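Local structure of ribosomal RNA processing protein 6 (Trypanosoma brucei brucei, 4NLC) at residues 40-43 against 44-48; 139-142 against 143-146; 171-174 against 175-179; 253-256 against 257-260. The protein probably trims and degrades RNA from its 3' end as a nuclear, exosome-associated exoribonuclease in ribosomal RNA processing, of which this chain is the catalytic core. The protein carries 1 engineered substitution. One frame throughout, in Å; residues are numbered along the deposited sequence.

Contact 1: residues 40-43 against 44-48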
loop_
_atom_site.group_PDB
_atom_site.type_symbol
_atom_site.label_atom_id
_atom_site.label_comp_id
_atom_site.label_asym_id
_atom_site.label_seq_id
_atom_site.Cartn_x
_atom_site.Cartn_y
_atom_site.Cartn_z
ATOM N N PRO A 40 -5.148 -1.204 -17.205
ATOM C CA PRO A 40 -5.537 -0.359 -18.351
ATOM C C PRO A 40 -4.395 0.321 -19.102
ATOM O O PRO A 40 -4.602 0.798 -20.211
ATOM C CB PRO A 40 -6.516 0.636 -17.744
ATOM C CG PRO A 40 -6.153 0.716 -16.323
ATOM C CD PRO A 40 -5.642 -0.634 -15.932
ATOM N N PHE A 41 -3.199 0.340 -18.532
ATOM C CA PHE A 41 -2.050 0.906 -19.238
ATOM C C PHE A 41 -1.042 -0.182 -19.685
ATOM O O PHE A 41 0.080 0.149 -20.040
ATOM C CB PHE A 41 -1.395 2.022 -18.407
ATOM C CG PHE A 41 -2.257 3.255 -18.391
ATOM C CD1 PHE A 41 -2.310 4.102 -19.494
ATOM C CD2 PHE A 41 -3.061 3.544 -17.295
ATOM C CE1 PHE A 41 -3.154 5.222 -19.495
ATOM C CE2 PHE A 41 -3.871 4.678 -17.284
ATOM C CZ PHE A 41 -3.935 5.495 -18.391
ATOM N N ALA A 42 -1.454 -1.466 -19.706
ATOM C CA ALA A 42 -0.553 -2.574 -20.078
ATOM C C ALA A 42 0.084 -2.403 -21.453
ATOM O O ALA A 42 1.296 -2.528 -21.566
ATOM C CB ALA A 42 -1.253 -3.925 -19.967
ATOM N N GLU A 43 -0.711 -2.031 -22.458
ATOM C CA GLU A 43 -0.249 -1.811 -23.836
ATOM C C GLU A 43 0.715 -0.614 -23.930
ATOM O O GLU A 43 1.728 -0.710 -24.607
ATOM C CB GLU A 43 -1.436 -1.634 -24.807
ATOM C CG GLU A 43 -2.429 -2.782 -24.787
ATOM C CD GLU A 43 -3.607 -2.652 -23.833
ATOM O OE1 GLU A 43 -3.518 -1.893 -22.835
ATOM O OE2 GLU A 43 -4.623 -3.341 -24.080
ATOM N N ARG A 44 0.418 0.495 -23.229
ATOM C CA ARG A 44 1.315 1.657 -23.238
ATOM C C ARG A 44 2.676 1.351 -22.569
ATOM O O ARG A 44 3.711 1.701 -23.135
ATOM C CB ARG A 44 0.645 2.878 -22.607
ATOM C CG ARG A 44 1.308 4.177 -23.015
ATOM C CD ARG A 44 0.613 5.377 -22.414
ATOM N NE ARG A 44 -0.708 5.638 -22.991
ATOM C CZ ARG A 44 -1.525 6.581 -22.543
ATOM N NH1 ARG A 44 -1.158 7.361 -21.539
ATOM N NH2 ARG A 44 -2.716 6.755 -23.099
ATOM N N ILE A 45 2.671 0.693 -21.384
ATOM C CA ILE A 45 3.903 0.339 -20.662
ATOM C C ILE A 45 4.777 -0.650 -21.482
ATOM O O ILE A 45 6.005 -0.499 -21.543
ATOM C CB ILE A 45 3.603 -0.163 -19.218
ATOM C CG1 ILE A 45 2.880 0.935 -18.361
ATOM C CG2 ILE A 45 4.863 -0.702 -18.529
ATOM C CD1 ILE A 45 2.377 0.472 -16.949
ATOM N N LYS A 46 4.150 -1.647 -22.111
ATOM C CA LYS A 46 4.885 -2.621 -22.932
ATOM C C LYS A 46 5.425 -1.997 -24.232
ATOM O O LYS A 46 6.357 -2.537 -24.797
ATOM C CB LYS A 46 4.036 -3.870 -23.224
ATOM C CG LYS A 46 3.733 -4.696 -21.970
ATOM C CD LYS A 46 2.571 -5.605 -22.182
ATOM C CE LYS A 46 2.257 -6.392 -20.935
ATOM N NZ LYS A 46 1.044 -7.248 -21.119
ATOM N N ALA A 47 4.845 -0.880 -24.702
ATOM C CA ALA A 47 5.283 -0.173 -25.913
ATOM C C ALA A 47 6.213 1.030 -25.595
ATOM O O ALA A 47 6.556 1.771 -26.513
ATOM C CB ALA A 47 4.061 0.322 -26.679
ATOM N N VAL A 48 6.593 1.245 -24.316
ATOM C CA VAL A 48 7.374 2.425 -23.921
ATOM C C VAL A 48 8.852 2.109 -23.701
ATOM O O VAL A 48 9.192 1.086 -23.106
ATOM C CB VAL A 48 6.710 3.148 -22.697
ATOM C CG1 VAL A 48 7.599 3.182 -21.453
ATOM C CG2 VAL A 48 6.249 4.548 -23.077
HETATM O O HOH W 1 -2.546 1.032 -22.546
#
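Arg44 turns one face of its guanidinium to Phe41 CE1, three residues back along the chain, which lies 3.5 Å above that plane, toward its rim. Phe41 CE1 is 3.6 Å from Arg44 NH1. The two planes stand 66° apart, so the groups do not stack flat: Arg44 NH2 comes to the ring at its edge, in the ring plane. The side chains run alongside each other in the same direction. Arg44 leaves the backbone with CG opposite its own N (chi1 -160°) and bends at chi3, which brings the charged end back beside the ring. Arg44 NH1 also forms a salt bridge with Glu27. The rings of Tyr24 and Tyr165 meet Phe41, which is buried. Phe41 occupies the N-cap position of helix 42-46, a helix of little more than one turn that precedes the strands of the exonuclease sheet in sequence. Its carbonyl opens the helical pattern: Ile45 N donates to Phe41 O at 3.0 Å, an almost straight bond. In the next step Lys46 N donates to Ala42 O, also at 3.0 Å, while the aliphatic chain of Lys46 passes close by the same carbonyl oxygen, with Lys46 CG 3.3 Å from Ala42 O. Glu43, exposed and bent at chi2 (92°), turns its carboxylate back toward the start of the helix. There a water gives one hydrogen to Glu43 OE1 and one to Pro40 O and accepts from Arg44 N, 3.1 Å away, tying an amide of the first turn to the acidic side chain. Glu43 O receives a weak bond from Ala47 N where the helix ends.

Contact 2: residues 139-142 against 143-146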
loop_
_atom_site.group_PDB
_atom_site.type_symbol
_atom_site.label_atom_id
_atom_site.label_comp_id
_atom_site.label_asym_id
_atom_site.label_seq_id
_atom_site.Cartn_x
_atom_site.Cartn_y
_atom_site.Cartn_z
ATOM N N PHE A 139 2.631 10.643 -13.605
ATOM C CA PHE A 139 2.869 9.204 -13.544
ATOM C C PHE A 139 2.893 8.509 -14.917
ATOM O O PHE A 139 3.626 7.536 -15.070
ATOM C CB PHE A 139 1.899 8.502 -12.585
ATOM C CG PHE A 139 2.163 8.773 -11.124
ATOM C CD1 PHE A 139 3.250 8.199 -10.477
ATOM C CD2 PHE A 139 1.318 9.590 -10.390
ATOM C CE1 PHE A 139 3.503 8.463 -9.117
ATOM C CE2 PHE A 139 1.571 9.848 -9.029
ATOM C CZ PHE A 139 2.654 9.264 -8.401
ATOM N N LEU A 140 2.120 9.014 -15.898
ATOM C CA LEU A 140 2.022 8.489 -17.267
ATOM C C LEU A 140 3.083 9.029 -18.210
ATOM O O LEU A 140 3.245 8.470 -19.291
ATOM C CB LEU A 140 0.614 8.728 -17.873
ATOM C CG LEU A 140 -0.580 7.992 -17.208
ATOM C CD1 LEU A 140 -1.902 8.327 -17.934
ATOM C CD2 LEU A 140 -0.372 6.484 -17.195
ATOM N N GLN A 141 3.789 10.118 -17.827
ATOM C CA GLN A 141 4.801 10.783 -18.654
ATOM C C GLN A 141 6.025 9.891 -18.827
ATOM O O GLN A 141 6.760 9.696 -17.864
ATOM C CB GLN A 141 5.138 12.174 -18.066
ATOM C CG GLN A 141 6.121 13.088 -18.827
ATOM C CD GLN A 141 6.007 13.174 -20.315
ATOM O OE1 GLN A 141 5.165 13.877 -20.871
ATOM N NE2 GLN A 141 6.945 12.566 -20.983
ATOM N N PRO A 142 6.266 9.350 -20.051
ATOM C CA PRO A 142 7.430 8.485 -20.254
ATOM C C PRO A 142 8.792 9.160 -20.096
ATOM O O PRO A 142 9.778 8.471 -19.872
ATOM C CB PRO A 142 7.231 7.955 -21.682
ATOM C CG PRO A 142 6.392 8.955 -22.349
ATOM C CD PRO A 142 5.496 9.521 -21.305
ATOM N N ASN A 143 8.869 10.490 -20.245
ATOM C CA ASN A 143 10.162 11.179 -20.133
ATOM C C ASN A 143 10.522 11.525 -18.690
ATOM O O ASN A 143 11.564 12.113 -18.440
ATOM C CB ASN A 143 10.221 12.398 -21.047
ATOM C CG ASN A 143 11.631 12.887 -21.289
ATOM O OD1 ASN A 143 12.526 12.120 -21.672
ATOM N ND2 ASN A 143 11.873 14.163 -21.008
ATOM N N ILE A 144 9.662 11.166 -17.748
ATOM C CA ILE A 144 9.917 11.411 -16.336
ATOM C C ILE A 144 10.081 10.072 -15.707
ATOM O O ILE A 144 9.135 9.274 -15.730
ATOM C CB ILE A 144 8.796 12.244 -15.611
ATOM C CG1 ILE A 144 8.540 13.606 -16.326
ATOM C CG2 ILE A 144 9.117 12.426 -14.086
ATOM C CD1 ILE A 144 7.400 14.470 -15.759
ATOM N N VAL A 145 11.270 9.806 -15.131
ATOM C CA VAL A 145 11.473 8.541 -14.402
ATOM C C VAL A 145 10.904 8.706 -12.983
ATOM O O VAL A 145 11.226 9.692 -12.300
ATOM C CB VAL A 145 12.956 8.077 -14.402
ATOM C CG1 VAL A 145 13.179 6.906 -13.429
ATOM C CG2 VAL A 145 13.393 7.682 -15.804
ATOM N N LYS A 146 10.060 7.746 -12.538
ATOM C CA LYS A 146 9.522 7.732 -11.169
ATOM C C LYS A 146 10.312 6.687 -10.406
ATOM O O LYS A 146 10.204 5.493 -10.679
ATOM C CB LYS A 146 8.028 7.379 -11.134
ATOM C CG LYS A 146 7.035 8.545 -11.395
ATOM C CD LYS A 146 7.081 9.138 -12.804
ATOM C CE LYS A 146 6.647 8.148 -13.870
ATOM N NZ LYS A 146 6.466 8.783 -15.206
#
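Phe139 and Lys146 meet across the tight connection that carries the chain from helix 136-140 into strand 145-148. The link is a type I beta turn from Gln141 to Ile144, within the exonuclease domain of the RNase H-like clan, and the new strand lies between strands 92-100 and 169-171 of the mixed sheet. The polar contacts centre on the buried ammonium group of Lys146. Lys146 NZ donates to Ile144 O at 2.8 Å and, weakly, to Phe139 O at 3.1 Å; Val138 O and Val167 O are further acceptors. Bends at chi2 (66°) and chi3 (65°) fold the chain back so that NZ reaches the carbonyls at the end of the helix. The dipoles of the surrounding carbonyls would probably favour a positive charge here. Within the turn Ile144 N donates to Gln141 O at 3.3 Å, arriving well above the carbonyl plane. In the same turn Pro142 O accepts from Asn168 ND2. There are two apolar contacts. Gln141 and Ile144 cross at about a right angle, and the touching part of the glutamine is Gln141 CG, 3.6 Å from Ile144 CD1 and 3.5 Å from Ile144 CG1. At the other place the aliphatic part of Lys146 slants past the aromatic ring, with Lys146 CG 3.9 Å from Phe139 CD1.

Contact 3: residues 171-174 against 175-179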
loop_
_atom_site.group_PDB
_atom_site.type_symbol
_atom_site.label_atom_id
_atom_site.label_comp_id
_atom_site.label_asym_id
_atom_site.label_seq_id
_atom_site.Cartn_x
_atom_site.Cartn_y
_atom_site.Cartn_z
ATOM N N ASP A 171 12.812 0.960 -9.754
ATOM C CA ASP A 171 12.771 0.486 -8.378
ATOM C C ASP A 171 14.202 0.260 -7.876
ATOM O O ASP A 171 14.888 -0.648 -8.350
ATOM C CB ASP A 171 11.905 -0.782 -8.278
ATOM C CG ASP A 171 11.597 -1.240 -6.852
ATOM O OD1 ASP A 171 12.483 -1.105 -5.970
ATOM O OD2 ASP A 171 10.522 -1.813 -6.641
ATOM N N THR A 172 14.646 1.102 -6.929
ATOM C CA THR A 172 16.005 1.058 -6.379
ATOM C C THR A 172 16.270 -0.218 -5.537
ATOM O O THR A 172 17.429 -0.616 -5.379
ATOM C CB THR A 172 16.355 2.357 -5.621
ATOM O OG1 THR A 172 15.285 2.711 -4.761
ATOM C CG2 THR A 172 16.653 3.505 -6.553
ATOM N N SER A 173 15.209 -0.866 -5.032
ATOM C CA SER A 173 15.359 -2.100 -4.287
ATOM C C SER A 173 15.678 -3.235 -5.290
ATOM O O SER A 173 16.553 -4.054 -5.015
ATOM C CB SER A 173 14.106 -2.389 -3.465
ATOM O OG SER A 173 14.226 -3.632 -2.796
ATOM N N ILE A 174 15.034 -3.229 -6.477
ATOM C CA ILE A 174 15.306 -4.214 -7.537
ATOM C C ILE A 174 16.758 -4.042 -8.015
ATOM O O ILE A 174 17.440 -5.045 -8.211
ATOM C CB ILE A 174 14.256 -4.192 -8.692
ATOM C CG1 ILE A 174 12.848 -4.623 -8.176
ATOM C CG2 ILE A 174 14.704 -5.073 -9.882
ATOM C CD1 ILE A 174 11.738 -4.562 -9.238
ATOM N N ALA A 175 17.246 -2.780 -8.135
ATOM C CA ALA A 175 18.645 -2.486 -8.499
ATOM C C ALA A 175 19.603 -3.168 -7.506
ATOM O O ALA A 175 20.494 -3.891 -7.919
ATOM C CB ALA A 175 18.886 -0.979 -8.498
ATOM N N LEU A 176 19.361 -2.996 -6.197
ATOM C CA LEU A 176 20.205 -3.590 -5.139
ATOM C C LEU A 176 20.171 -5.129 -5.161
ATOM O O LEU A 176 21.234 -5.748 -5.096
ATOM C CB LEU A 176 19.856 -2.988 -3.768
ATOM C CG LEU A 176 20.412 -1.558 -3.513
ATOM C CD1 LEU A 176 19.718 -0.871 -2.345
ATOM C CD2 LEU A 176 21.910 -1.578 -3.212
ATOM N N GLN A 177 18.970 -5.746 -5.368
ATOM C CA GLN A 177 18.833 -7.207 -5.494
ATOM C C GLN A 177 19.688 -7.725 -6.681
ATOM O O GLN A 177 20.392 -8.733 -6.549
ATOM C CB GLN A 177 17.360 -7.580 -5.745
ATOM C CG GLN A 177 16.458 -7.477 -4.526
ATOM C CD GLN A 177 15.045 -7.842 -4.912
ATOM O OE1 GLN A 177 14.290 -7.026 -5.434
ATOM N NE2 GLN A 177 14.698 -9.107 -4.779
ATOM N N ASN A 178 19.607 -7.024 -7.845
ATOM C CA ASN A 178 20.359 -7.385 -9.053
ATOM C C ASN A 178 21.873 -7.218 -8.922
ATOM O O ASN A 178 22.595 -7.824 -9.686
ATOM C CB ASN A 178 19.822 -6.640 -10.272
ATOM C CG ASN A 178 18.604 -7.346 -10.804
ATOM O OD1 ASN A 178 18.684 -8.386 -11.464
ATOM N ND2 ASN A 178 17.458 -6.901 -10.388
ATOM N N LEU A 179 22.342 -6.406 -7.965
ATOM C CA LEU A 179 23.757 -6.194 -7.665
ATOM C C LEU A 179 24.183 -7.144 -6.538
ATOM O O LEU A 179 25.325 -7.070 -6.065
ATOM C CB LEU A 179 24.005 -4.742 -7.217
ATOM C CG LEU A 179 23.919 -3.656 -8.257
ATOM C CD1 LEU A 179 23.655 -2.312 -7.606
ATOM C CD2 LEU A 179 25.160 -3.623 -9.115
HETATM O O HOH W 2 12.676 -5.260 -4.279
#
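The amide of Asn178, in the last turn of helix 172-178 of the exonuclease domain, has Ile174 O almost in its plane, 14° out of it, and gives it a hydrogen bond from Asn178 ND2 at 2.9 Å. From the side of the carbonyl the approach is different, since ND2 stands above the Ile174 carbonyl plane. The amide of Gln177 borders on the same isoleucine, Gln177 OE1 lying 3.9 Å from Ile174 CG1, and a water hydrogen-bonds to both this oxygen and Ser173 OG, giving a hydrogen to Gln177 OE1. The third flat group, the carboxylate of Asp171, is the N-cap of the helix, where strand 169-171 at the margin of the sheet turns directly into it. Asp171 OD1 accepts from Ser173 N at 2.9 Å, nearly along its C-O axis, and weakly from Ile174 N. With Gly150 N also donating to OD1 and Ala151 N to OD2, the buried carboxylate is held by backbone amides, an environment that would favour its charge. The helix then runs regularly: Ala175 N binds Asp171 O, Leu176 N binds Thr172 O and Gln177 N binds Ser173 O. Thr172 OG1 is hydrogen-bonded to His149 ND1 and Phe148 O, while Leu176 packs on helices 185-193 and 226-238. Ile174 O serves two donors of one residue, because Asn178 turns CG beside its own backbone N (chi1 -82°): to the ND2 bond is added one from Asn178 N at 3.0 Å. The same rotamer brings Asn178 ND2 to 3.3 Å from Ile174 CG2.

Contact 4: residues 253-256 against 257-260; sequences VFQE and SRLL
Arg258 runs beside Gln255 on one flank of helix 249-261, an alpha helix that lies against helix 172-178 and the edge strand 169-171. Arg258 CB lies 3.5 Å from both Gln255 O and Phe254 O. CG is anti to the backbone N (chi1 167°), and a bend at chi3 swings the far end back along the helix toward Gln255. On the way CD passes Ile45 O of helix 42-46. NE gives a weak bond to a water that itself donates to Gln255 O, so the arginine is bridged to the backbone of the turn before it. At the tip Arg258 NH2 comes to 3.4 Å from Gln255 CG; the two side chains point the same way, with guanidinium and amide planes 65° apart. One residue further on, Leu259 slants across Glu256 and brings Leu259 CD1 to 3.4 Å from Glu256 OE1. On the buried flank the ring of Phe254 meets Phe170 edge-to-face, and Val253 packs on Ala175. Here the backbone pattern gains a side-chain bond. Ser257 turns OG back beside its own N (chi1 -53°), and Val253 O accepts twice, from Ser257 N at 2.9 Å and from Ser257 OG at 2.7 Å, the two donors reaching it from opposite faces of the carbonyl plane.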
loop_
_atom_site.group_PDB
_atom_site.type_symbol
_atom_site.label_atom_id
_atom_site.label_comp_id
_atom_site.label_asym_id
_atom_site.label_seq_id
_atom_site.Cartn_x
_atom_site.Cartn_y
_atom_site.Cartn_z
ATOM N N VAL A 253 17.427 -3.749 -14.989
ATOM C CA VAL A 253 16.733 -3.240 -13.807
ATOM C C VAL A 253 15.509 -2.398 -14.217
ATOM O O VAL A 253 14.435 -2.575 -13.649
ATOM C CB VAL A 253 17.703 -2.537 -12.834
ATOM C CG1 VAL A 253 16.945 -1.921 -11.672
ATOM C CG2 VAL A 253 18.733 -3.543 -12.308
ATOM N N PHE A 254 15.643 -1.569 -15.261
ATOM C CA PHE A 254 14.523 -0.820 -15.825
ATOM C C PHE A 254 13.466 -1.801 -16.338
ATOM O O PHE A 254 12.288 -1.531 -16.188
ATOM C CB PHE A 254 14.996 0.071 -16.977
ATOM C CG PHE A 254 15.356 1.474 -16.549
ATOM C CD1 PHE A 254 14.359 2.406 -16.248
ATOM C CD2 PHE A 254 16.681 1.875 -16.479
ATOM C CE1 PHE A 254 14.690 3.713 -15.864
ATOM C CE2 PHE A 254 17.012 3.181 -16.074
ATOM C CZ PHE A 254 16.016 4.092 -15.787
ATOM N N GLN A 255 13.902 -2.958 -16.895
ATOM C CA GLN A 255 13.007 -4.004 -17.428
ATOM C C GLN A 255 12.242 -4.716 -16.337
ATOM O O GLN A 255 11.032 -4.901 -16.457
ATOM C CB GLN A 255 13.762 -4.992 -18.346
ATOM C CG GLN A 255 14.061 -4.351 -19.710
ATOM C CD GLN A 255 15.177 -4.981 -20.515
ATOM O OE1 GLN A 255 16.030 -5.723 -20.015
ATOM N NE2 GLN A 255 15.228 -4.631 -21.785
ATOM N N GLU A 256 12.942 -5.083 -15.256
ATOM C CA GLU A 256 12.345 -5.725 -14.090
ATOM C C GLU A 256 11.351 -4.791 -13.395
ATOM O O GLU A 256 10.278 -5.251 -13.018
ATOM C CB GLU A 256 13.439 -6.244 -13.144
ATOM C CG GLU A 256 14.238 -7.380 -13.762
ATOM C CD GLU A 256 13.541 -8.726 -13.771
ATOM O OE1 GLU A 256 12.838 -9.031 -14.762
ATOM O OE2 GLU A 256 13.711 -9.485 -12.790
ATOM N N SER A 257 11.705 -3.484 -13.244
ATOM C CA SER A 257 10.851 -2.435 -12.661
ATOM C C SER A 257 9.566 -2.235 -13.503
ATOM O O SER A 257 8.500 -2.066 -12.933
ATOM C CB SER A 257 11.607 -1.114 -12.555
ATOM O OG SER A 257 12.844 -1.270 -11.877
ATOM N N ARG A 258 9.669 -2.321 -14.848
ATOM C CA ARG A 258 8.537 -2.216 -15.780
ATOM C C ARG A 258 7.561 -3.390 -15.550
ATOM O O ARG A 258 6.359 -3.178 -15.482
ATOM C CB ARG A 258 9.046 -2.182 -17.234
ATOM C CG ARG A 258 7.976 -2.381 -18.312
ATOM C CD ARG A 258 8.391 -1.788 -19.647
ATOM N NE ARG A 258 9.469 -2.545 -20.274
ATOM C CZ ARG A 258 10.562 -2.005 -20.801
ATOM N NH1 ARG A 258 10.716 -0.685 -20.825
ATOM N NH2 ARG A 258 11.499 -2.778 -21.333
ATOM N N LEU A 259 8.088 -4.607 -15.381
ATOM C CA LEU A 259 7.303 -5.794 -15.067
ATOM C C LEU A 259 6.527 -5.610 -13.767
ATOM O O LEU A 259 5.367 -6.023 -13.690
ATOM C CB LEU A 259 8.195 -7.047 -15.019
ATOM C CG LEU A 259 8.787 -7.466 -16.385
ATOM C CD1 LEU A 259 9.777 -8.580 -16.236
ATOM C CD2 LEU A 259 7.712 -7.891 -17.348
ATOM N N LEU A 260 7.141 -4.934 -12.774
ATOM C CA LEU A 260 6.491 -4.612 -11.493
ATOM C C LEU A 260 5.368 -3.570 -11.686
ATOM O O LEU A 260 4.329 -3.670 -11.031
ATOM C CB LEU A 260 7.516 -4.123 -10.457
ATOM C CG LEU A 260 7.031 -4.053 -9.009
ATOM C CD1 LEU A 260 6.715 -5.437 -8.466
ATOM C CD2 LEU A 260 8.042 -3.380 -8.137
HETATM O O HOH W 3 10.502 -5.226 -19.359
#

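In the fold
Contact 3 is the buried one, and its Asp171 carboxylate is held by backbone amides; contacts 1, 2 and 4 are only partly buried. Contacts 3 and 4 share an interface between helices 172-178 and 249-261, their centres about 10 Å apart, where Asp171 N probably donates to Ser257 OG. Contact 4 also reaches contact 1 through the arginine arm that passes helix 42-46, while contact 1 meets contact 2 by packing of Phe41 and Arg44 on Leu140 and of Val48 on Pro142. The lysine of contact 2 is buried among carbonyls, whereas Glu43 in contact 1 and Arg258 in contact 4 have water partners, and Arg44 pairs with Glu27.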